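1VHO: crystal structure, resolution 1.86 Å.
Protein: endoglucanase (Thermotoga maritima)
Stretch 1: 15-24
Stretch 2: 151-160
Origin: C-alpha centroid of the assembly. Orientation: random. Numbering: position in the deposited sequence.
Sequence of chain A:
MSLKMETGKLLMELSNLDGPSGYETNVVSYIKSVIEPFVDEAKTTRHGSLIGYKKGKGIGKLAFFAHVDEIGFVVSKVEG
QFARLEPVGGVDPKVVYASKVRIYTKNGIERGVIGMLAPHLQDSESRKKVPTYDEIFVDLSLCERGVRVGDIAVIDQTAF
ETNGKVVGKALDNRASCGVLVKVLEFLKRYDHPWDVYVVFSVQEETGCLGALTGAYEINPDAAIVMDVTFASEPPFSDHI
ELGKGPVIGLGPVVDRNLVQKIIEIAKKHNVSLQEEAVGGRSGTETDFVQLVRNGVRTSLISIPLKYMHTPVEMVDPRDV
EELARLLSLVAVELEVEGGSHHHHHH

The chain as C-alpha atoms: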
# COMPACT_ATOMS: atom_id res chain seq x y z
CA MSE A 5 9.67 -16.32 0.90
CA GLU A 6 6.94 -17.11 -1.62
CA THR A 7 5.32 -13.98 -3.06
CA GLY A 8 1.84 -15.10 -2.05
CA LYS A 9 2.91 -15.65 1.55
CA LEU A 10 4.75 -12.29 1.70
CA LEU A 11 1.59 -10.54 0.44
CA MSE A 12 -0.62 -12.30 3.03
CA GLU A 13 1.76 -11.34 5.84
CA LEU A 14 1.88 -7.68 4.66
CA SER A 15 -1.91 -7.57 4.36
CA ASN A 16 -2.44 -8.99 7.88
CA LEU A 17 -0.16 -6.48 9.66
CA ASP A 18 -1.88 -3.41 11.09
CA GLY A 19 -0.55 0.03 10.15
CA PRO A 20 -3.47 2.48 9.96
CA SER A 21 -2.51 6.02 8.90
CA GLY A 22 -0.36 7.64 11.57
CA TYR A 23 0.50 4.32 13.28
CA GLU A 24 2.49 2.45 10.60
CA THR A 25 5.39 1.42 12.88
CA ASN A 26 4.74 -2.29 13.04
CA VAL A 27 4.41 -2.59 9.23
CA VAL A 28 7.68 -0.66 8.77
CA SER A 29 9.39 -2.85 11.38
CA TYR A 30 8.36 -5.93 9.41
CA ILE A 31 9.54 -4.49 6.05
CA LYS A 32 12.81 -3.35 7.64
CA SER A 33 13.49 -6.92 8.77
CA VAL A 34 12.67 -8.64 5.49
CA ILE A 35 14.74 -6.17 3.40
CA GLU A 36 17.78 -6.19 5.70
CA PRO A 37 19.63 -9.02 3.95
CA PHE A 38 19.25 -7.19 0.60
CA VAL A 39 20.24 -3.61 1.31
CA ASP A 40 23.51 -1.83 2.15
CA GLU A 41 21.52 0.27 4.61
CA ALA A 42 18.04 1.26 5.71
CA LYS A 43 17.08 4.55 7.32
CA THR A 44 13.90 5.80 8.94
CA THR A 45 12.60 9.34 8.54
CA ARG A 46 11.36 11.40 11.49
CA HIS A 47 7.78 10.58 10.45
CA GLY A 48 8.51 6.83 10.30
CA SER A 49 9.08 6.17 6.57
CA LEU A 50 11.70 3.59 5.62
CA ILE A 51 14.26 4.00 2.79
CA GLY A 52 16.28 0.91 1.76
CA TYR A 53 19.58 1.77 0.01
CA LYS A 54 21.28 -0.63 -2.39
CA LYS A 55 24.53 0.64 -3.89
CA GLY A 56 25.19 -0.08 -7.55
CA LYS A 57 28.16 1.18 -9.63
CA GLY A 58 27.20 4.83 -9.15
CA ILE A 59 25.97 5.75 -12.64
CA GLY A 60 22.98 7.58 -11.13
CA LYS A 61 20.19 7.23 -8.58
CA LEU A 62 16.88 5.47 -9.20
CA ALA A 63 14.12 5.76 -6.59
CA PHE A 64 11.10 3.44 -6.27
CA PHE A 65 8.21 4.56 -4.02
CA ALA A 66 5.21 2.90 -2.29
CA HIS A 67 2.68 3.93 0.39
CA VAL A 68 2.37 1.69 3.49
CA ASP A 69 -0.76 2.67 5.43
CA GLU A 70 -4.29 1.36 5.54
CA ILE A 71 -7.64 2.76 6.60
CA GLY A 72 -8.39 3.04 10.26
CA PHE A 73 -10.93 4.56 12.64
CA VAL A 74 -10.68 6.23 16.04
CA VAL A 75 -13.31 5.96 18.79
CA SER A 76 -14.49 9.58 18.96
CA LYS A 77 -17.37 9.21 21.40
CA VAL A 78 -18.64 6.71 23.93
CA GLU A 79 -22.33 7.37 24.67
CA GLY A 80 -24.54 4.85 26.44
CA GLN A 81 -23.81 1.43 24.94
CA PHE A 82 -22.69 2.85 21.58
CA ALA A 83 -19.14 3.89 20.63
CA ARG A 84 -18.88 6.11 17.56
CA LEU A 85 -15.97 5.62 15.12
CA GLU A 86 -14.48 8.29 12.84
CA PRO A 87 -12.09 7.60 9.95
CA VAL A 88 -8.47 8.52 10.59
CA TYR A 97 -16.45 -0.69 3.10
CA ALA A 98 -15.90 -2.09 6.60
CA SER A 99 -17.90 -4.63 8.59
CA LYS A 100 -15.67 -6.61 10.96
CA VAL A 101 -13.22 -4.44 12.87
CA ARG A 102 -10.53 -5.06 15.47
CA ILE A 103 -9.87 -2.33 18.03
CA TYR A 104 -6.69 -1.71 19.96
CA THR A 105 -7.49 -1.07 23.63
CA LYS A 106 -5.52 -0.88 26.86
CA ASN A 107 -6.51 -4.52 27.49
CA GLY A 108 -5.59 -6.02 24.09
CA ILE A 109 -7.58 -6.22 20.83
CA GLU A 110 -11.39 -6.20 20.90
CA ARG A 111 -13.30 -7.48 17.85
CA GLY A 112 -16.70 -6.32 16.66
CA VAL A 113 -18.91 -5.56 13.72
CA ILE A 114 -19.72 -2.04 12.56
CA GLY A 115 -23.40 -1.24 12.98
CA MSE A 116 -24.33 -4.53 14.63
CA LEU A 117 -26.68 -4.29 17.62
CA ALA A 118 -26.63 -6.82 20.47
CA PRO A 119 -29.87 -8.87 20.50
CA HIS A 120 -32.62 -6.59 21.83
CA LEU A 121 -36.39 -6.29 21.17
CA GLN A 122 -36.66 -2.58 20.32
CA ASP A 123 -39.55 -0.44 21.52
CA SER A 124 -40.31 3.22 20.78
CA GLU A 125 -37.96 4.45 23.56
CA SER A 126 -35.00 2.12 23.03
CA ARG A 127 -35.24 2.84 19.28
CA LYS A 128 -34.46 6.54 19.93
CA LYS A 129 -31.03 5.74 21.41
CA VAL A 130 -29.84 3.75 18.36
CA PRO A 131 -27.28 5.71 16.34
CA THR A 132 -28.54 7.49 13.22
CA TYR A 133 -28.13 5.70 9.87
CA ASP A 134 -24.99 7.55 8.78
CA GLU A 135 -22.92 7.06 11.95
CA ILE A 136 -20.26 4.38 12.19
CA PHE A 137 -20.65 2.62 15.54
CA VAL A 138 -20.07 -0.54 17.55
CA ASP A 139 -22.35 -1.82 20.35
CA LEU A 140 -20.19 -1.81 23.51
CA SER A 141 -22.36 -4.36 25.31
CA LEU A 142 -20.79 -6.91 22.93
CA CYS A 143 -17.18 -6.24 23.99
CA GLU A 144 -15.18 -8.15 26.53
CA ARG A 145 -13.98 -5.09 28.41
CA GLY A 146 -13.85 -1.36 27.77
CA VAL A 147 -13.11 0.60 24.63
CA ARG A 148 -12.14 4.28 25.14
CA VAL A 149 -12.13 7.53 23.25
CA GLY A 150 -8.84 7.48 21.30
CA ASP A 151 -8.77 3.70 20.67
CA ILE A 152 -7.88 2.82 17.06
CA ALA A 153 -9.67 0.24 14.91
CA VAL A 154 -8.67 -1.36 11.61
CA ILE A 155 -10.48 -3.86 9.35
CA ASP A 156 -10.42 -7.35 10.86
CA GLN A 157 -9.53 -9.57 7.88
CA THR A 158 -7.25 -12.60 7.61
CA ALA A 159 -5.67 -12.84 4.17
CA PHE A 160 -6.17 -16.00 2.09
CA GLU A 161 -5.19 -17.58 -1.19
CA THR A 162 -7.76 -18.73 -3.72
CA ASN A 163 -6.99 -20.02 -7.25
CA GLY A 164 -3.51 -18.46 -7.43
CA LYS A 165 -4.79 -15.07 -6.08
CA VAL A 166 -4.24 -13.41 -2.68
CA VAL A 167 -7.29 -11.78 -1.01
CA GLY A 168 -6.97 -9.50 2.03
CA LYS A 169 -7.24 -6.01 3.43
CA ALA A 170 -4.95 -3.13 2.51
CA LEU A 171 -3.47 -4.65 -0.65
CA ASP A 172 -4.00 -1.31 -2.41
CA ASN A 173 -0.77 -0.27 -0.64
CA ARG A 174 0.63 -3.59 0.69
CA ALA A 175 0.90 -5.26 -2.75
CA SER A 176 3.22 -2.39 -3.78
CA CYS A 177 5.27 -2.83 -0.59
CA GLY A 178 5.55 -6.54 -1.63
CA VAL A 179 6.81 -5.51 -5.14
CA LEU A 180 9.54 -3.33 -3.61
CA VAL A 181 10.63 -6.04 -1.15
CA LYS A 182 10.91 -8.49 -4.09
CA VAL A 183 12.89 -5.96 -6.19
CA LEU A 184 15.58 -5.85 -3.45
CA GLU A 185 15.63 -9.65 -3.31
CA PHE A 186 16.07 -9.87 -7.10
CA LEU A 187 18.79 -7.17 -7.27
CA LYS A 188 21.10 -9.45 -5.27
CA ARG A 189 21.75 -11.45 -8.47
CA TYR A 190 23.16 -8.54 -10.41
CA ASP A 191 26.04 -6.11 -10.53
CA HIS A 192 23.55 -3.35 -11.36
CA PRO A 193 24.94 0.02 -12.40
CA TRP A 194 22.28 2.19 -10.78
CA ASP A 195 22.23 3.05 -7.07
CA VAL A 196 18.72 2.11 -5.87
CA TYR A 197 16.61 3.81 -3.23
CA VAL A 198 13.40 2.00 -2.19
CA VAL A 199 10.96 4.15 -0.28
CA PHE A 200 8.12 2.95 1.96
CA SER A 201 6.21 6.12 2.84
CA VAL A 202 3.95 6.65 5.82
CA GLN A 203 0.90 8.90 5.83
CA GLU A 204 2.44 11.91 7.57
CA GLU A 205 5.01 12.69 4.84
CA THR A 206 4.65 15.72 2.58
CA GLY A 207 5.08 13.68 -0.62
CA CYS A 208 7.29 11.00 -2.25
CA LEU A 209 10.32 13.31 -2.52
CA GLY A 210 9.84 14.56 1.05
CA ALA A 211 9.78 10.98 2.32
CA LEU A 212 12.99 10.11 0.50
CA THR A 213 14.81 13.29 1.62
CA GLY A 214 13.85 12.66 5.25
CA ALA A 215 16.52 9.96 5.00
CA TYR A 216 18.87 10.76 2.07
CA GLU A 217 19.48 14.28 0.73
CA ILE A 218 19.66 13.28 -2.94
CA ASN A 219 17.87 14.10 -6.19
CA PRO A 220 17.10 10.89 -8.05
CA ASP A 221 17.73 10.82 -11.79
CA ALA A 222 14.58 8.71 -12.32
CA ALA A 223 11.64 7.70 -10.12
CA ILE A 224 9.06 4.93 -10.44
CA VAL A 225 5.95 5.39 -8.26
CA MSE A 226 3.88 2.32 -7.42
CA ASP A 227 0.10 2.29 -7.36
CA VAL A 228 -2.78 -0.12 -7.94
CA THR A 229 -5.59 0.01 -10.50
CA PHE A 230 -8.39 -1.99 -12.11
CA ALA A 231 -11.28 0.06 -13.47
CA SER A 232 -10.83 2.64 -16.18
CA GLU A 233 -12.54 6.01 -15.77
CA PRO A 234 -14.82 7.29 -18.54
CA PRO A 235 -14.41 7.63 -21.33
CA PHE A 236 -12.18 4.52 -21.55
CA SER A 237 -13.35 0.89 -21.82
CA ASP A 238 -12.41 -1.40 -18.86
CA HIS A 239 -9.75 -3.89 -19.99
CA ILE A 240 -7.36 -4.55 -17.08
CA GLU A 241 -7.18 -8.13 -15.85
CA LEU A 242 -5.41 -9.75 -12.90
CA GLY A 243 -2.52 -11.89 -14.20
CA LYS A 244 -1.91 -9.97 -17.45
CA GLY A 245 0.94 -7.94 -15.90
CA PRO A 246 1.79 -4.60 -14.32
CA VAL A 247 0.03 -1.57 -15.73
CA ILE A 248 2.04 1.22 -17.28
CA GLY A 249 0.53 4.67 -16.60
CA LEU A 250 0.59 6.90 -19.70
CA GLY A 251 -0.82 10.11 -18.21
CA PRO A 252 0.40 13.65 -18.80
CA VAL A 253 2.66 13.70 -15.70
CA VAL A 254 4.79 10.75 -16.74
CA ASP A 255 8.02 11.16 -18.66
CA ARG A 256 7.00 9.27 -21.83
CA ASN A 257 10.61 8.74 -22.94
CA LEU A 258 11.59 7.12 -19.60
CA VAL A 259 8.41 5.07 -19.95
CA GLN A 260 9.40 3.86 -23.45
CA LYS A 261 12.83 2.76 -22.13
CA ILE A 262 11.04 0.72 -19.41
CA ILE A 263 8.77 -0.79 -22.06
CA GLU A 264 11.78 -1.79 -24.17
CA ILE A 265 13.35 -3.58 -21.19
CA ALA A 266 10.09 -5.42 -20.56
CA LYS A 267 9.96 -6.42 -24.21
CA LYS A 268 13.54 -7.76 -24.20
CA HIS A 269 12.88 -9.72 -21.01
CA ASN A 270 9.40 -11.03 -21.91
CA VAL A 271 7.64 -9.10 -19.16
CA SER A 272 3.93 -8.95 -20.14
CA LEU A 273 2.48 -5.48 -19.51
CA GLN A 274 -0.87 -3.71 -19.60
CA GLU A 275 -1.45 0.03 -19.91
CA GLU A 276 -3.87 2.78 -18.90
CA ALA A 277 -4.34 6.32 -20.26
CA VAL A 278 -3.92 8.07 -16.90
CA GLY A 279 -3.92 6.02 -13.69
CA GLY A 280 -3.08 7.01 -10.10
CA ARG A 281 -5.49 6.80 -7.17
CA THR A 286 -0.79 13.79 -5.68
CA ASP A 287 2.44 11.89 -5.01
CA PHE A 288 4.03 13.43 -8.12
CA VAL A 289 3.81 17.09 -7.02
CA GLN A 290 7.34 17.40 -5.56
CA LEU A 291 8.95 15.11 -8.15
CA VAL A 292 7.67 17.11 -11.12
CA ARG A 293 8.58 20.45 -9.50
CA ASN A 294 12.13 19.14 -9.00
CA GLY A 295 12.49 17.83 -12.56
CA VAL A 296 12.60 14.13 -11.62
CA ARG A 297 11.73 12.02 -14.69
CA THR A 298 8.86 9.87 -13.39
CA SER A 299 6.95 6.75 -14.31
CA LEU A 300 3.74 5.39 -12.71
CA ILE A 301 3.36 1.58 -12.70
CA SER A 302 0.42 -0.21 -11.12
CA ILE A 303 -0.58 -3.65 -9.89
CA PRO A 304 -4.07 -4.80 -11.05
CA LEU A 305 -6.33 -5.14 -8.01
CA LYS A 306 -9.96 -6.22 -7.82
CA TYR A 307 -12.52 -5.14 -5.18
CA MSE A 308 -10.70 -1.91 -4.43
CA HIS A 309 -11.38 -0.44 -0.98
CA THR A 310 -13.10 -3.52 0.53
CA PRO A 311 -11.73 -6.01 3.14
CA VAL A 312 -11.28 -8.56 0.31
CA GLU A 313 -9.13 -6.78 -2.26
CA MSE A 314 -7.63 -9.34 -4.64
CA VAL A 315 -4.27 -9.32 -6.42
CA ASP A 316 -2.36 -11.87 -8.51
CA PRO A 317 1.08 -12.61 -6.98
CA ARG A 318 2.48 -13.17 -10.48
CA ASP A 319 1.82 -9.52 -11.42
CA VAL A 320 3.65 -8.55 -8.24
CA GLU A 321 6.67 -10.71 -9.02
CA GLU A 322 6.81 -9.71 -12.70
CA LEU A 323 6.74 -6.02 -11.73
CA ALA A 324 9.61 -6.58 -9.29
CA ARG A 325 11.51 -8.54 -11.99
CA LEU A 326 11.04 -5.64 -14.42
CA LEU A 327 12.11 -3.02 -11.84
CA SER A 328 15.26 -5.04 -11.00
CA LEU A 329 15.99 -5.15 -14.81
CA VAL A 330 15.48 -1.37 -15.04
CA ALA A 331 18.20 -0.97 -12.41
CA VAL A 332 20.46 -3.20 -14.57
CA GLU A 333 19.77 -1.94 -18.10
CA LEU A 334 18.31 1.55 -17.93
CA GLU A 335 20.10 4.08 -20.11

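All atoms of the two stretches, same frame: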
# COMPACT_ATOMS: atom_id res chain seq x y z
N SER A 15 -0.48 -7.92 4.23
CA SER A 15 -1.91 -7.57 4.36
C SER A 15 -2.39 -7.71 5.81
O SER A 15 -3.14 -6.83 6.30
CB SER A 15 -2.68 -8.53 3.44
OG SER A 15 -4.07 -8.38 3.70
N ASN A 16 -1.97 -8.76 6.50
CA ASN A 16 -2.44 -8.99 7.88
C ASN A 16 -1.90 -8.01 8.90
O ASN A 16 -2.58 -7.83 9.93
CB ASN A 16 -2.15 -10.43 8.34
CG ASN A 16 -3.00 -11.45 7.60
OD1 ASN A 16 -4.09 -11.16 7.11
ND2 ASN A 16 -2.52 -12.69 7.53
N LEU A 17 -0.69 -7.48 8.74
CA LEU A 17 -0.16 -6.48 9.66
C LEU A 17 -1.08 -5.25 9.73
O LEU A 17 -1.73 -4.87 8.74
CB LEU A 17 1.19 -5.99 9.12
CG LEU A 17 2.28 -7.08 9.08
CD1 LEU A 17 3.41 -6.56 8.18
CD2 LEU A 17 2.76 -7.35 10.50
N ASP A 18 -1.07 -4.61 10.91
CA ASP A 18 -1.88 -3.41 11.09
C ASP A 18 -1.03 -2.15 11.13
O ASP A 18 -0.22 -1.96 12.07
CB ASP A 18 -2.76 -3.51 12.34
CG ASP A 18 -3.76 -4.66 12.30
OD1 ASP A 18 -4.13 -5.13 11.21
OD2 ASP A 18 -4.20 -5.14 13.39
N GLY A 19 -1.27 -1.26 10.16
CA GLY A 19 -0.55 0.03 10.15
C GLY A 19 -1.46 1.13 9.63
O GLY A 19 -1.35 1.61 8.49
N PRO A 20 -2.53 1.45 10.36
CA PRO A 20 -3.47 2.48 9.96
C PRO A 20 -2.72 3.83 9.90
O PRO A 20 -1.69 3.94 10.56
CB PRO A 20 -4.52 2.50 11.08
CG PRO A 20 -3.76 1.96 12.27
CD PRO A 20 -2.84 0.91 11.72
N SER A 21 -3.20 4.72 9.08
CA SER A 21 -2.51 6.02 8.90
C SER A 21 -2.12 6.62 10.24
O SER A 21 -2.98 6.72 11.14
CB SER A 21 -3.48 6.98 8.20
OG SER A 21 -3.90 6.36 6.97
N GLY A 22 -0.87 7.03 10.34
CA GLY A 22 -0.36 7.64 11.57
C GLY A 22 0.28 6.66 12.52
O GLY A 22 0.93 7.05 13.51
N TYR A 23 -0.00 5.35 12.37
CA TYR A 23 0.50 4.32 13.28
C TYR A 23 1.08 3.15 12.47
O TYR A 23 0.75 1.98 12.68
CB TYR A 23 -0.69 3.79 14.13
CG TYR A 23 -1.50 4.94 14.74
CD1 TYR A 23 -1.08 5.53 15.94
CD2 TYR A 23 -2.59 5.47 14.09
CE1 TYR A 23 -1.76 6.62 16.45
CE2 TYR A 23 -3.30 6.57 14.60
CZ TYR A 23 -2.87 7.11 15.80
OH TYR A 23 -3.55 8.20 16.31
N GLU A 24 1.93 3.47 11.49
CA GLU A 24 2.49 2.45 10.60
C GLU A 24 3.74 1.80 11.13
O GLU A 24 4.27 0.88 10.45
CB GLU A 24 2.83 3.10 9.22
CG GLU A 24 1.67 3.84 8.59
CD GLU A 24 1.59 5.32 8.88
OE1 GLU A 24 2.15 5.82 9.86
OE2 GLU A 24 0.93 6.04 8.11
N ASP A 151 -9.18 5.05 21.09
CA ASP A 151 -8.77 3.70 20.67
C ASP A 151 -8.85 3.64 19.14
O ASP A 151 -9.74 4.25 18.56
CB ASP A 151 -9.63 2.63 21.34
CG ASP A 151 -9.19 2.41 22.81
OD1 ASP A 151 -8.08 2.79 23.20
OD2 ASP A 151 -9.99 1.86 23.56
N ILE A 152 -7.94 2.87 18.53
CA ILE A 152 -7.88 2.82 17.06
C ILE A 152 -8.37 1.46 16.55
O ILE A 152 -7.98 0.44 17.08
CB ILE A 152 -6.44 3.04 16.61
CG1 ILE A 152 -5.94 4.48 16.97
CG2 ILE A 152 -6.25 2.79 15.10
CD1 ILE A 152 -6.73 5.56 16.26
N ALA A 153 -9.16 1.48 15.49
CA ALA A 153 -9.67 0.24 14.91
C ALA A 153 -9.20 0.11 13.46
O ALA A 153 -8.94 1.11 12.82
CB ALA A 153 -11.22 0.33 14.85
N VAL A 154 -9.00 -1.14 13.01
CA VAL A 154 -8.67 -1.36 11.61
C VAL A 154 -9.63 -2.47 11.15
O VAL A 154 -10.31 -3.08 11.98
CB VAL A 154 -7.22 -1.81 11.39
CG1 VAL A 154 -6.24 -0.66 11.78
CG2 VAL A 154 -6.94 -3.03 12.25
N ILE A 155 -9.64 -2.76 9.86
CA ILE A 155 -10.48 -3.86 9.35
C ILE A 155 -9.94 -5.18 9.86
O ILE A 155 -8.73 -5.45 9.91
CB ILE A 155 -10.38 -3.83 7.79
CG1 ILE A 155 -11.15 -2.63 7.28
CG2 ILE A 155 -10.93 -5.13 7.19
CD1 ILE A 155 -12.61 -2.66 7.58
N ASP A 156 -10.84 -6.06 10.32
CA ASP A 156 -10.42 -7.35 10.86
C ASP A 156 -10.58 -8.40 9.74
O ASP A 156 -11.67 -8.86 9.52
CB ASP A 156 -11.27 -7.73 12.06
CG ASP A 156 -10.90 -9.01 12.76
OD1 ASP A 156 -9.81 -9.61 12.51
OD2 ASP A 156 -11.70 -9.51 13.58
N GLN A 157 -9.51 -8.62 9.00
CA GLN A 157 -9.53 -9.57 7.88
C GLN A 157 -8.24 -10.39 7.86
O GLN A 157 -7.14 -9.81 7.92
CB GLN A 157 -9.55 -8.80 6.55
CG GLN A 157 -9.61 -9.69 5.28
CD GLN A 157 -10.95 -10.36 5.14
OE1 GLN A 157 -12.01 -9.83 5.48
NE2 GLN A 157 -11.03 -11.60 4.59
N THR A 158 -8.42 -11.69 7.70
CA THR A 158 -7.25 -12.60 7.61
C THR A 158 -7.06 -12.90 6.12
O THR A 158 -8.01 -13.33 5.47
CB THR A 158 -7.55 -13.86 8.41
OG1 THR A 158 -7.58 -13.46 9.82
CG2 THR A 158 -6.46 -14.93 8.27
N ALA A 159 -5.87 -12.63 5.59
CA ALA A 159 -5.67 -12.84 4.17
C ALA A 159 -5.73 -14.33 3.78
O ALA A 159 -5.38 -15.19 4.61
CB ALA A 159 -4.31 -12.27 3.75
N PHE A 160 -6.11 -14.60 2.54
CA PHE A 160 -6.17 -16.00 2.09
C PHE A 160 -5.78 -16.08 0.61
O PHE A 160 -5.66 -15.11 -0.12
CB PHE A 160 -7.56 -16.61 2.27
CG PHE A 160 -8.73 -16.00 1.55
CD1 PHE A 160 -9.05 -16.39 0.25
CD2 PHE A 160 -9.50 -15.03 2.12
CE1 PHE A 160 -10.13 -15.81 -0.42
CE2 PHE A 160 -10.59 -14.45 1.49
CZ PHE A 160 -10.89 -14.85 0.18
O HOH W 1 -6.18 -9.43 5.29
O HOH W 2 -3.27 -15.16 6.38

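Two segments far apart in sequence meet here over a modest area, 388 Å² counted on both sides, and the contact changes character along its length: mostly apolar where stretch 2 is a β-strand, polar and partly water-mediated where the chain leaves it.

Asp151 lies out of reach of stretch 1, so the contact opens with Ile152, the first residue of the strand. Its CA-to-CB bond points toward stretch 1, and with both chi angles in the m well the branched side chain meets two partners. CD1 of Ile152 lies 3.9 Å from CE2 of Tyr23, and CG1 of Ile152 sits over one face of that ring; CG2 of Ile152 reaches CG of Pro20, also at 3.9 Å. A flat aromatic and a compact proline ring offer apolar surface that a β-branched residue can cover well. Pro20 to Tyr23 form a type II turn, closed by the hydrogen bond from Tyr23 N to Pro20 O (2.8 Å). Gly22 suits this turn because, at its positive phi, a side chain would be jammed against the preceding carbonyl oxygen.

Strand alternation turns Ala153 away, and Val154 again points toward stretch 1. It is buried and loses more area to the other stretch than any other residue, 65 Å². Its two methyls diverge: CG1 of Val154 packs against CG of Pro20 at 3.6 Å, while CG2 of Val154 lies 3.6 Å from CG of Asp18. Both carboxylate oxygens of Asp18 are hydrogen-bonded elsewhere in the structure, so its polar atoms are satisfied beside this apolar neighbor.

Ile155 and Asp156 make no contact, and beyond them the backbone of stretch 2 takes over. Gln157 contributes its carbonyl rather than its side chain, whose end leads away: water 1 donates to Gln157 O and to Ser15 OG, both at 2.8 Å, and so bridges the stretches. The CA-to-CB bond of Thr158 points away from stretch 1, and its CA lies 3.5 Å from Asn16 OD1.

Ala159 completes the contact. Its N donates to Asn16 OD1 at 2.8 Å, with a nearly straight angle of 161°, the one direct hydrogen bond between the stretches. The amide of Asn16 suits this place because it both accepts and donates: ND2 of Asn16 donates a hydrogen bond to water 2 (2.8 Å), which in turn donates to Ala159 O (2.8 Å), so one side chain engages both backbone polar groups of Ala159. The small methyl of Ala159 fits close by, its CB 3.9 Å from Ser15 OG. Phe160 then turns away, and the contact ends.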